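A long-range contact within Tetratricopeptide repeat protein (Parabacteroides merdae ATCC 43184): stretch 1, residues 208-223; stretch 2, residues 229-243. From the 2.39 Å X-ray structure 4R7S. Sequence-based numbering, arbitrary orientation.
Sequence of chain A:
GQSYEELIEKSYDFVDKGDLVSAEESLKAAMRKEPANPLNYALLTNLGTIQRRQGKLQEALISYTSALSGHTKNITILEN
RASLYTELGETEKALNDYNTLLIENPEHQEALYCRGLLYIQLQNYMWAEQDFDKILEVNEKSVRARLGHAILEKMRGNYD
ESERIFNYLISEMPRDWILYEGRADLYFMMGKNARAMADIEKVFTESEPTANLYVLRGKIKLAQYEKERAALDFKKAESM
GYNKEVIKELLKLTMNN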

# COMPACT_ATOMS: atom_id res chain seq x y z
N GLU A 208 18.88 -0.99 3.42
CA GLU A 208 18.41 0.30 3.91
C GLU A 208 17.02 0.05 4.55
O GLU A 208 16.04 -0.20 3.84
CB GLU A 208 18.38 1.34 2.77
N PRO A 209 16.94 0.01 5.90
CA PRO A 209 15.66 -0.28 6.56
C PRO A 209 14.55 0.75 6.29
O PRO A 209 14.81 1.91 5.97
CB PRO A 209 16.01 -0.29 8.06
CG PRO A 209 17.49 -0.44 8.11
CD PRO A 209 18.01 0.25 6.90
N THR A 210 13.29 0.29 6.44
CA THR A 210 12.12 1.15 6.32
C THR A 210 11.94 1.87 7.65
O THR A 210 12.54 1.47 8.66
CB THR A 210 10.86 0.35 5.92
OG1 THR A 210 10.41 -0.46 7.02
CG2 THR A 210 11.06 -0.49 4.66
N ALA A 211 11.07 2.90 7.66
CA ALA A 211 10.71 3.66 8.86
C ALA A 211 10.12 2.71 9.91
O ALA A 211 10.43 2.82 11.10
CB ALA A 211 9.70 4.74 8.49
N ASN A 212 9.30 1.73 9.44
CA ASN A 212 8.64 0.70 10.24
C ASN A 212 9.65 -0.11 11.04
O ASN A 212 9.40 -0.41 12.21
CB ASN A 212 7.83 -0.22 9.33
CG ASN A 212 6.45 0.29 9.01
OD1 ASN A 212 6.06 1.41 9.32
ND2 ASN A 212 5.66 -0.54 8.38
N LEU A 213 10.81 -0.41 10.42
CA LEU A 213 11.86 -1.17 11.07
C LEU A 213 12.57 -0.32 12.12
O LEU A 213 13.01 -0.87 13.14
CB LEU A 213 12.85 -1.77 10.06
CG LEU A 213 13.60 -3.00 10.60
CD1 LEU A 213 12.66 -4.21 10.78
CD2 LEU A 213 14.85 -3.31 9.78
N TYR A 214 12.62 1.02 11.93
CA TYR A 214 13.22 1.89 12.95
C TYR A 214 12.28 1.93 14.16
O TYR A 214 12.76 1.83 15.29
CB TYR A 214 13.52 3.30 12.42
CG TYR A 214 14.86 3.44 11.74
CD1 TYR A 214 16.02 3.68 12.47
CD2 TYR A 214 14.97 3.38 10.35
CE1 TYR A 214 17.26 3.80 11.85
CE2 TYR A 214 16.21 3.52 9.72
CZ TYR A 214 17.35 3.75 10.47
OH TYR A 214 18.57 3.95 9.85
N VAL A 215 10.94 1.99 13.93
CA VAL A 215 9.93 1.95 15.01
C VAL A 215 10.08 0.62 15.76
O VAL A 215 10.17 0.62 16.99
CB VAL A 215 8.48 2.17 14.51
CG1 VAL A 215 7.43 1.78 15.56
CG2 VAL A 215 8.26 3.60 14.07
N LEU A 216 10.15 -0.51 15.01
CA LEU A 216 10.32 -1.86 15.52
C LEU A 216 11.58 -1.97 16.39
O LEU A 216 11.48 -2.43 17.54
CB LEU A 216 10.35 -2.90 14.39
CG LEU A 216 10.15 -4.36 14.86
CD1 LEU A 216 8.81 -4.56 15.59
CD2 LEU A 216 10.29 -5.34 13.72
N ARG A 217 12.75 -1.51 15.88
CA ARG A 217 13.97 -1.50 16.69
C ARG A 217 13.83 -0.56 17.93
O ARG A 217 14.34 -0.88 19.01
CB ARG A 217 15.19 -1.10 15.86
CG ARG A 217 16.49 -1.47 16.59
CD ARG A 217 17.69 -1.33 15.70
NE ARG A 217 17.96 0.08 15.41
CZ ARG A 217 19.07 0.50 14.83
NH1 ARG A 217 20.01 -0.37 14.46
NH2 ARG A 217 19.26 1.80 14.61
N GLY A 218 13.13 0.55 17.76
CA GLY A 218 12.91 1.50 18.84
C GLY A 218 12.07 0.92 19.96
O GLY A 218 12.40 1.07 21.15
N LYS A 219 11.01 0.18 19.58
CA LYS A 219 10.10 -0.48 20.49
C LYS A 219 10.80 -1.56 21.28
O LYS A 219 10.52 -1.73 22.48
CB LYS A 219 8.92 -1.06 19.73
CG LYS A 219 7.81 -0.05 19.46
CD LYS A 219 6.58 -0.80 19.02
CE LYS A 219 5.57 0.06 18.31
NZ LYS A 219 4.86 -0.72 17.26
N ILE A 220 11.76 -2.27 20.64
CA ILE A 220 12.54 -3.32 21.30
C ILE A 220 13.51 -2.66 22.25
O ILE A 220 13.55 -3.04 23.42
CB ILE A 220 13.24 -4.27 20.30
CG1 ILE A 220 12.20 -5.23 19.67
CG2 ILE A 220 14.38 -5.04 20.97
CD1 ILE A 220 12.56 -5.73 18.26
N LYS A 221 14.22 -1.60 21.78
CA LYS A 221 15.13 -0.83 22.63
C LYS A 221 14.38 -0.34 23.88
O LYS A 221 14.92 -0.48 24.98
CB LYS A 221 15.76 0.33 21.85
CG LYS A 221 16.88 -0.14 20.96
CD LYS A 221 17.39 0.98 20.09
CE LYS A 221 18.61 0.54 19.32
NZ LYS A 221 18.87 1.44 18.16
N LEU A 222 13.11 0.12 23.72
CA LEU A 222 12.25 0.51 24.84
C LEU A 222 12.13 -0.65 25.85
O LEU A 222 12.41 -0.45 27.04
CB LEU A 222 10.84 0.90 24.37
CG LEU A 222 10.43 2.35 24.31
CD1 LEU A 222 8.94 2.44 24.00
CD2 LEU A 222 10.71 3.10 25.61
N ALA A 223 11.75 -1.86 25.37
CA ALA A 223 11.59 -3.06 26.19
C ALA A 223 12.90 -3.46 26.89
O ALA A 223 12.86 -4.04 27.98
CB ALA A 223 11.07 -4.22 25.34
N ARG A 229 18.33 5.39 23.38
CA ARG A 229 18.59 4.71 22.10
C ARG A 229 17.27 4.57 21.29
O ARG A 229 17.24 4.88 20.09
CB ARG A 229 19.28 3.36 22.34
CG ARG A 229 20.80 3.44 22.16
CD ARG A 229 21.60 2.38 22.90
NE ARG A 229 21.32 1.00 22.48
CZ ARG A 229 21.93 0.36 21.49
NH1 ARG A 229 22.85 0.98 20.75
NH2 ARG A 229 21.61 -0.90 21.21
N ALA A 230 16.16 4.22 21.97
CA ALA A 230 14.84 4.08 21.36
C ALA A 230 14.39 5.39 20.71
O ALA A 230 14.00 5.40 19.53
CB ALA A 230 13.82 3.64 22.41
N ALA A 231 14.49 6.52 21.47
CA ALA A 231 14.11 7.85 20.99
C ALA A 231 14.85 8.21 19.69
O ALA A 231 14.21 8.70 18.74
CB ALA A 231 14.39 8.89 22.04
N LEU A 232 16.16 7.88 19.61
CA LEU A 232 16.99 8.16 18.42
C LEU A 232 16.39 7.48 17.19
O LEU A 232 16.26 8.13 16.15
CB LEU A 232 18.46 7.72 18.64
CG LEU A 232 19.25 8.45 19.75
CD1 LEU A 232 20.54 7.74 20.06
CD2 LEU A 232 19.52 9.93 19.41
N ASP A 233 15.93 6.21 17.37
CA ASP A 233 15.27 5.42 16.33
C ASP A 233 13.88 5.99 16.00
O ASP A 233 13.55 6.12 14.81
CB ASP A 233 15.17 3.95 16.76
CG ASP A 233 16.42 3.11 16.51
OD1 ASP A 233 17.39 3.64 15.91
OD2 ASP A 233 16.42 1.93 16.91
N PHE A 234 13.07 6.38 17.03
CA PHE A 234 11.75 6.98 16.79
C PHE A 234 11.89 8.29 16.01
O PHE A 234 11.14 8.49 15.05
CB PHE A 234 10.97 7.19 18.09
CG PHE A 234 10.59 5.94 18.85
CD1 PHE A 234 10.25 4.77 18.18
CD2 PHE A 234 10.53 5.95 20.24
CE1 PHE A 234 9.90 3.61 18.88
CE2 PHE A 234 10.18 4.79 20.94
CZ PHE A 234 9.87 3.63 20.26
N LYS A 235 12.90 9.13 16.37
CA LYS A 235 13.16 10.39 15.65
C LYS A 235 13.52 10.11 14.18
O LYS A 235 12.96 10.74 13.28
CB LYS A 235 14.28 11.19 16.32
CG LYS A 235 13.76 12.15 17.37
CD LYS A 235 14.75 12.31 18.51
CE LYS A 235 14.32 13.35 19.52
NZ LYS A 235 14.50 14.75 19.02
N LYS A 236 14.38 9.10 13.95
CA LYS A 236 14.80 8.70 12.62
C LYS A 236 13.57 8.24 11.76
O LYS A 236 13.45 8.67 10.61
CB LYS A 236 15.88 7.62 12.69
CG LYS A 236 16.39 7.13 11.31
CD LYS A 236 17.11 8.18 10.49
CE LYS A 236 17.27 7.74 9.05
NZ LYS A 236 17.96 8.78 8.24
N ALA A 237 12.67 7.42 12.34
CA ALA A 237 11.44 6.96 11.67
C ALA A 237 10.51 8.16 11.35
O ALA A 237 9.88 8.17 10.29
CB ALA A 237 10.71 5.94 12.53
N GLU A 238 10.45 9.17 12.25
CA GLU A 238 9.63 10.38 12.02
C GLU A 238 10.17 11.14 10.79
O GLU A 238 9.40 11.48 9.87
CB GLU A 238 9.63 11.27 13.28
CG GLU A 238 8.83 12.55 13.13
CD GLU A 238 8.64 13.37 14.40
OE1 GLU A 238 9.54 13.38 15.27
OE2 GLU A 238 7.58 14.04 14.50
N SER A 239 11.52 11.34 10.75
CA SER A 239 12.22 11.99 9.65
C SER A 239 12.00 11.24 8.32
O SER A 239 12.30 11.79 7.26
CB SER A 239 13.71 12.09 9.95
OG SER A 239 14.41 10.91 9.60
N MSE A 240 11.47 9.99 8.39
CA MSE A 240 11.22 9.13 7.24
C MSE A 240 9.72 9.07 6.87
O MSE A 240 9.33 8.33 5.95
CB MSE A 240 11.78 7.73 7.51
CG MSE A 240 13.30 7.70 7.43
SE MSE A 240 14.06 6.00 7.93
CE MSE A 240 13.61 5.00 6.27
N GLY A 241 8.90 9.85 7.58
CA GLY A 241 7.47 9.94 7.31
C GLY A 241 6.55 8.96 8.01
O GLY A 241 5.42 8.76 7.54
N TYR A 242 6.98 8.38 9.15
CA TYR A 242 6.11 7.49 9.94
C TYR A 242 5.03 8.32 10.61
O TYR A 242 5.33 9.46 10.99
CB TYR A 242 6.94 6.73 11.00
CG TYR A 242 6.18 5.60 11.68
CD1 TYR A 242 6.20 4.30 11.16
CD2 TYR A 242 5.44 5.82 12.84
CE1 TYR A 242 5.50 3.26 11.77
CE2 TYR A 242 4.74 4.79 13.46
CZ TYR A 242 4.77 3.51 12.93
OH TYR A 242 4.09 2.49 13.55
N ASN A 243 3.80 7.77 10.78
CA ASN A 243 2.65 8.44 11.43
C ASN A 243 3.10 9.33 12.60
O ASN A 243 3.58 8.84 13.64
CB ASN A 243 1.58 7.44 11.90
CG ASN A 243 0.28 8.13 12.31
OD1 ASN A 243 0.17 8.73 13.38
ND2 ASN A 243 -0.73 8.07 11.47
O HOH W 1 3.71 1.69 16.16
O HOH W 2 19.74 3.94 18.99

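The helix 211-223 and the helix that carries Arg-229 to Ala-237 run nearly antiparallel: their N-to-C directions differ by 163° and their axes approach to 7.9 Å. Small residues mark the closest backbone register, with CA atoms 4.1 Å apart between Gly-218 and Ala-230 and 4.4 Å apart between Ala-211 and Ala-237. At Gly-218 the tightness is measurable, since an ideal CB there would lie 2.6 Å from Phe-234 CE1, a clash.

The charged interactions converge on Asp-233, whose side chain is a knob among Tyr-214, Arg-217, Gly-218 and Lys-221. Arg-217 binds it through two hydrogen bonds, NE to OD2 of Asp-233 at 2.8 Å (N-H...O 153°) and NH2 to OD1 of Asp-233 at 2.9 Å (164°); the carboxylate lies at the edge of the guanidinium, as a bidentate salt bridge requires. Lys-221 NZ adds a second salt bridge to Asp-233 OD2 at 2.8 Å. Arg-217 NE and Lys-221 NZ lie 3.2 Å apart; both are donors, so they do not bond to each other, and both donate to Asp-233 OD2.

Aromatic contacts are distinguished by their angles. Val-215 CG2 sits 3.4 Å from the Tyr-242 ring centroid, 4° off the normal, and Lys-236 CG sits 3.5 Å from the Tyr-214 centroid, 15° off; both are CH-pi contacts over a face. The selenium of Met-240, a selenomethionine, approaches Tyr-214 obliquely, with SE 4.5 Å from the ring centroid and 50° off the normal.

Apolar packing accounts for further contacts. Phe-234 is a second knob, among Val-215, Gly-218, Lys-219 and Leu-222, with its CZ 4.0 Å from Leu-222 CD1. Ala-237 CB meets Val-215 CG2 at 3.7 Å and Tyr-214 CB at 3.9 Å.

Two waters bridge the stretches: one accepts from Lys-219 NZ at 2.9 Å and hydrogen-bonds with Tyr-242 OH at 2.8 Å; the other accepts from Lys-221 NZ at 2.8 Å and donates to Arg-229 O at 2.9 Å.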